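Local coordinates for uncharacterized protein (Parabacteroides merdae, PDB 4MXN), which is uncharacterised but probably acts as a glycosyl hydrolase of family 28 on pectin-like polysaccharides, at residues T35-D46 with Y63-V74. Residues are numbered along the deposited sequence; the frame is centred on the assembly and turned at random.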
loop_
_atom_site.group_PDB
_atom_site.type_symbol
_atom_site.label_atom_id
_atom_site.label_comp_id
_atom_site.label_asym_id
_atom_site.label_seq_id
_atom_site.Cartn_x
_atom_site.Cartn_y
_atom_site.Cartn_z
ATOM N N THR A 35 16.821 10.773 1.086
ATOM C CA THR A 35 16.508 10.975 2.516
ATOM C C THR A 35 15.410 9.998 2.933
ATOM O O THR A 35 14.367 9.971 2.269
ATOM C CB THR A 35 16.042 12.420 2.758
ATOM O OG1 THR A 35 17.139 13.295 2.491
ATOM C CG2 THR A 35 15.480 12.638 4.180
ATOM N N LEU A 36 15.625 9.205 3.998
ATOM C CA LEU A 36 14.619 8.255 4.487
ATOM C C LEU A 36 13.607 9.029 5.341
ATOM O O LEU A 36 13.961 9.565 6.381
ATOM C CB LEU A 36 15.268 7.099 5.268
ATOM C CG LEU A 36 14.312 5.989 5.711
ATOM C CD1 LEU A 36 13.634 5.327 4.498
ATOM C CD2 LEU A 36 15.004 4.970 6.625
ATOM N N ASN A 37 12.369 9.107 4.875
ATOM C CA ASN A 37 11.335 9.956 5.461
ATOM C C ASN A 37 10.360 9.281 6.419
ATOM O O ASN A 37 9.432 9.939 6.872
ATOM C CB ASN A 37 10.505 10.546 4.320
ATOM C CG ASN A 37 11.265 11.474 3.422
ATOM O OD1 ASN A 37 11.767 12.503 3.859
ATOM N ND2 ASN A 37 11.333 11.139 2.142
ATOM N N THR A 38 10.553 8.003 6.735
ATOM C CA THR A 38 9.580 7.218 7.513
ATOM C C THR A 38 9.058 7.921 8.785
ATOM O O THR A 38 7.851 8.062 8.941
ATOM C CB THR A 38 10.171 5.870 7.864
ATOM O OG1 THR A 38 10.894 5.390 6.727
ATOM C CG2 THR A 38 9.110 4.876 8.292
ATOM N N ARG A 39 9.967 8.327 9.684
ATOM C CA ARG A 39 9.587 8.947 10.949
ATOM C C ARG A 39 8.887 10.299 10.762
ATOM O O ARG A 39 7.930 10.586 11.499
ATOM C CB ARG A 39 10.808 9.076 11.867
ATOM C CG ARG A 39 11.323 7.703 12.381
ATOM C CD ARG A 39 10.457 7.090 13.479
ATOM N NE ARG A 39 10.582 7.877 14.703
ATOM C CZ ARG A 39 11.385 7.558 15.704
ATOM N NH1 ARG A 39 12.077 6.428 15.673
ATOM N NH2 ARG A 39 11.489 8.354 16.756
ATOM N N SER A 40 9.321 11.114 9.780
ATOM C CA SER A 40 8.695 12.422 9.565
ATOM C C SER A 40 7.309 12.258 8.934
ATOM O O SER A 40 6.389 12.998 9.302
ATOM C CB SER A 40 9.579 13.339 8.726
ATOM O OG SER A 40 10.812 13.578 9.390
ATOM N N ILE A 41 7.143 11.268 8.023
ATOM C CA ILE A 41 5.818 10.987 7.434
ATOM C C ILE A 41 4.887 10.506 8.555
ATOM O O ILE A 41 3.756 10.977 8.652
ATOM C CB ILE A 41 5.895 9.944 6.267
ATOM C CG1 ILE A 41 6.676 10.493 5.054
ATOM C CG2 ILE A 41 4.463 9.506 5.858
ATOM C CD1 ILE A 41 7.116 9.423 4.013
ATOM N N GLN A 42 5.380 9.560 9.403
ATOM C CA GLN A 42 4.584 9.024 10.506
ATOM C C GLN A 42 4.129 10.135 11.452
ATOM O O GLN A 42 2.969 10.141 11.872
ATOM C CB GLN A 42 5.355 7.945 11.301
ATOM C CG GLN A 42 4.453 7.179 12.279
ATOM C CD GLN A 42 3.345 6.486 11.524
ATOM O OE1 GLN A 42 3.603 5.668 10.635
ATOM N NE2 GLN A 42 2.091 6.871 11.786
ATOM N N ARG A 43 5.050 11.050 11.812
ATOM C CA ARG A 43 4.714 12.157 12.703
ATOM C C ARG A 43 3.671 13.081 12.044
ATOM O O ARG A 43 2.740 13.546 12.723
ATOM C CB ARG A 43 5.972 12.926 13.131
ATOM C CG ARG A 43 5.675 14.066 14.129
ATOM C CD ARG A 43 5.218 13.610 15.519
ATOM N NE ARG A 43 6.279 12.931 16.267
ATOM C CZ ARG A 43 6.771 13.333 17.437
ATOM N NH1 ARG A 43 6.306 14.433 18.021
ATOM N NH2 ARG A 43 7.730 12.638 18.033
ATOM N N ALA A 44 3.794 13.310 10.722
ATOM C CA ALA A 44 2.807 14.133 10.014
ATOM C C ALA A 44 1.419 13.461 10.078
ATOM O O ALA A 44 0.439 14.118 10.422
ATOM C CB ALA A 44 3.236 14.346 8.570
ATOM N N VAL A 45 1.369 12.121 9.826
ATOM C CA VAL A 45 0.119 11.342 9.854
ATOM C C VAL A 45 -0.495 11.437 11.254
ATOM O O VAL A 45 -1.680 11.727 11.357
ATOM C CB VAL A 45 0.329 9.871 9.390
ATOM C CG1 VAL A 45 -0.877 8.992 9.748
ATOM C CG2 VAL A 45 0.595 9.818 7.890
ATOM N N ASP A 46 0.329 11.217 12.322
ATOM C CA ASP A 46 -0.089 11.250 13.729
ATOM C C ASP A 46 -0.610 12.642 14.116
ATOM O O ASP A 46 -1.657 12.746 14.767
ATOM C CB ASP A 46 1.067 10.833 14.658
ATOM C CG ASP A 46 1.526 9.390 14.522
ATOM O OD1 ASP A 46 0.837 8.606 13.833
ATOM O OD2 ASP A 46 2.595 9.053 15.077
ATOM N N TYR A 63 10.023 10.159 -2.837
ATOM C CA TYR A 63 10.043 10.146 -1.384
ATOM C C TYR A 63 10.385 8.755 -0.883
ATOM O O TYR A 63 9.563 7.837 -0.964
ATOM C CB TYR A 63 8.696 10.614 -0.815
ATOM C CG TYR A 63 8.297 12.018 -1.239
ATOM C CD1 TYR A 63 7.554 12.234 -2.401
ATOM C CD2 TYR A 63 8.587 13.118 -0.436
ATOM C CE1 TYR A 63 7.152 13.516 -2.776
ATOM C CE2 TYR A 63 8.157 14.399 -0.783
ATOM C CZ TYR A 63 7.450 14.594 -1.960
ATOM O OH TYR A 63 7.035 15.850 -2.321
ATOM N N LEU A 64 11.607 8.589 -0.383
ATOM C CA LEU A 64 12.077 7.318 0.149
ATOM C C LEU A 64 11.409 7.064 1.491
ATOM O O LEU A 64 11.326 7.981 2.303
ATOM C CB LEU A 64 13.606 7.345 0.307
ATOM C CG LEU A 64 14.304 6.004 0.571
ATOM C CD1 LEU A 64 14.281 5.092 -0.660
ATOM C CD2 LEU A 64 15.772 6.248 0.981
ATOM N N THR A 65 10.939 5.826 1.722
ATOM C CA THR A 65 10.267 5.522 2.992
ATOM C C THR A 65 10.290 4.036 3.328
ATOM O O THR A 65 10.379 3.173 2.447
ATOM C CB THR A 65 8.777 6.014 2.963
ATOM O OG1 THR A 65 8.224 5.916 4.278
ATOM C CG2 THR A 65 7.897 5.219 1.996
ATOM N N GLY A 66 10.120 3.779 4.621
ATOM C CA GLY A 66 9.839 2.467 5.170
ATOM C C GLY A 66 8.336 2.406 5.404
ATOM O O GLY A 66 7.578 3.209 4.837
ATOM N N SER A 67 7.887 1.494 6.282
ATOM C CA SER A 67 6.459 1.316 6.583
ATOM C C SER A 67 5.849 2.503 7.307
ATOM O O SER A 67 6.365 2.983 8.319
ATOM C CB SER A 67 6.237 0.044 7.392
ATOM O OG SER A 67 6.502 -1.062 6.547
ATOM N N ILE A 68 4.727 2.981 6.751
ATOM C CA ILE A 68 3.926 4.092 7.282
ATOM C C ILE A 68 2.631 3.540 7.827
ATOM O O ILE A 68 1.941 2.799 7.121
ATOM C CB ILE A 68 3.641 5.147 6.172
ATOM C CG1 ILE A 68 4.936 5.705 5.528
ATOM C CG2 ILE A 68 2.707 6.257 6.683
ATOM C CD1 ILE A 68 4.758 6.167 4.043
ATOM N N GLU A 69 2.281 3.911 9.072
ATOM C CA GLU A 69 1.028 3.501 9.668
ATOM C C GLU A 69 -0.003 4.622 9.497
ATOM O O GLU A 69 0.112 5.688 10.114
ATOM C CB GLU A 69 1.209 3.127 11.135
ATOM C CG GLU A 69 -0.092 2.649 11.757
ATOM C CD GLU A 69 -0.066 2.177 13.195
ATOM O OE1 GLU A 69 0.906 2.475 13.924
ATOM O OE2 GLU A 69 -1.065 1.554 13.614
ATOM N N LEU A 70 -0.997 4.386 8.638
ATOM C CA LEU A 70 -2.078 5.341 8.394
ATOM C C LEU A 70 -2.986 5.374 9.638
ATOM O O LEU A 70 -3.178 4.343 10.287
ATOM C CB LEU A 70 -2.846 4.915 7.113
ATOM C CG LEU A 70 -3.782 5.891 6.415
ATOM C CD1 LEU A 70 -3.229 7.337 6.379
ATOM C CD2 LEU A 70 -4.082 5.392 4.997
ATOM N N LYS A 71 -3.449 6.563 10.028
ATOM C CA LYS A 71 -4.290 6.704 11.228
ATOM C C LYS A 71 -5.667 7.208 10.853
ATOM O O LYS A 71 -5.821 7.794 9.793
ATOM C CB LYS A 71 -3.641 7.638 12.267
ATOM C CG LYS A 71 -2.276 7.147 12.799
ATOM C CD LYS A 71 -2.394 5.932 13.733
ATOM C CE LYS A 71 -1.057 5.461 14.247
ATOM N NZ LYS A 71 -0.444 6.418 15.206
ATOM N N SER A 72 -6.662 7.008 11.739
ATOM C CA SER A 72 -8.045 7.416 11.513
ATOM C C SER A 72 -8.171 8.872 11.089
ATOM O O SER A 72 -7.506 9.747 11.648
ATOM C CB SER A 72 -8.895 7.175 12.758
ATOM O OG SER A 72 -9.000 5.785 13.021
ATOM N N ASN A 73 -9.009 9.104 10.064
ATOM C CA ASN A 73 -9.387 10.402 9.494
ATOM C C ASN A 73 -8.262 11.042 8.677
ATOM O O ASN A 73 -8.360 12.220 8.328
ATOM C CB ASN A 73 -9.908 11.364 10.574
ATOM C CG ASN A 73 -11.033 10.761 11.356
ATOM O OD1 ASN A 73 -11.999 10.255 10.787
ATOM N ND2 ASN A 73 -10.896 10.724 12.663
ATOM N N VAL A 74 -7.256 10.245 8.285
ATOM C CA VAL A 74 -6.141 10.722 7.473
ATOM C C VAL A 74 -6.190 10.065 6.106
ATOM O O VAL A 74 -6.424 8.868 6.006
ATOM C CB VAL A 74 -4.757 10.489 8.149
ATOM C CG1 VAL A 74 -3.603 11.013 7.283
ATOM C CG2 VAL A 74 -4.708 11.117 9.543
HETATM O O HOH W 1 13.450 10.749 -0.034
HETATM O O HOH W 2 6.127 4.261 10.547
#
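An N-terminal helix caps the N-terminal end of the right-handed parallel beta-helix expected of family 28 glycosyl hydrolases: helix 38-46 packs on the coil carrying strand 61-69, its axis at 93° to strand 63-65, and Gln42 and Thr38 bond to that coil's backbone. The Gln42 amide pairs with both polar backbone atoms of Glu69, OE1 accepting from Glu69 N at 2.7 Å and NE2 donating to Glu69 O at 2.8 Å. Both bonds lie in the carbonyl planes on lone pairs, evidence of a flat, two-point grip, reached because the chain bends at chi2 (60°). With an alanine here, Glu69 N and O would probably lose these partners, and Asp46 OD1 one of its two donors. Nearer the start of the helix, Gly66 N donates to Thr38 OG1 (2.8 Å), and Asn37 N to Leu64 O (3.0 Å). On the helix side facing the strands, the Ile41 and Ile68 side chains cross at about a right angle, Ile41 CG2 to Ile68 CG2 3.8 Å, while Leu56 of strand 54-58 touches both Ile41 and Val45. Val45 CG1 rests 3.5 Å from Glu69 O. Asp46 OD1 is gripped from opposite faces of its carboxylate, by Gln42 NE2 at 3.0 Å and, in a salt bridge, by Lys71 NZ at 2.9 Å.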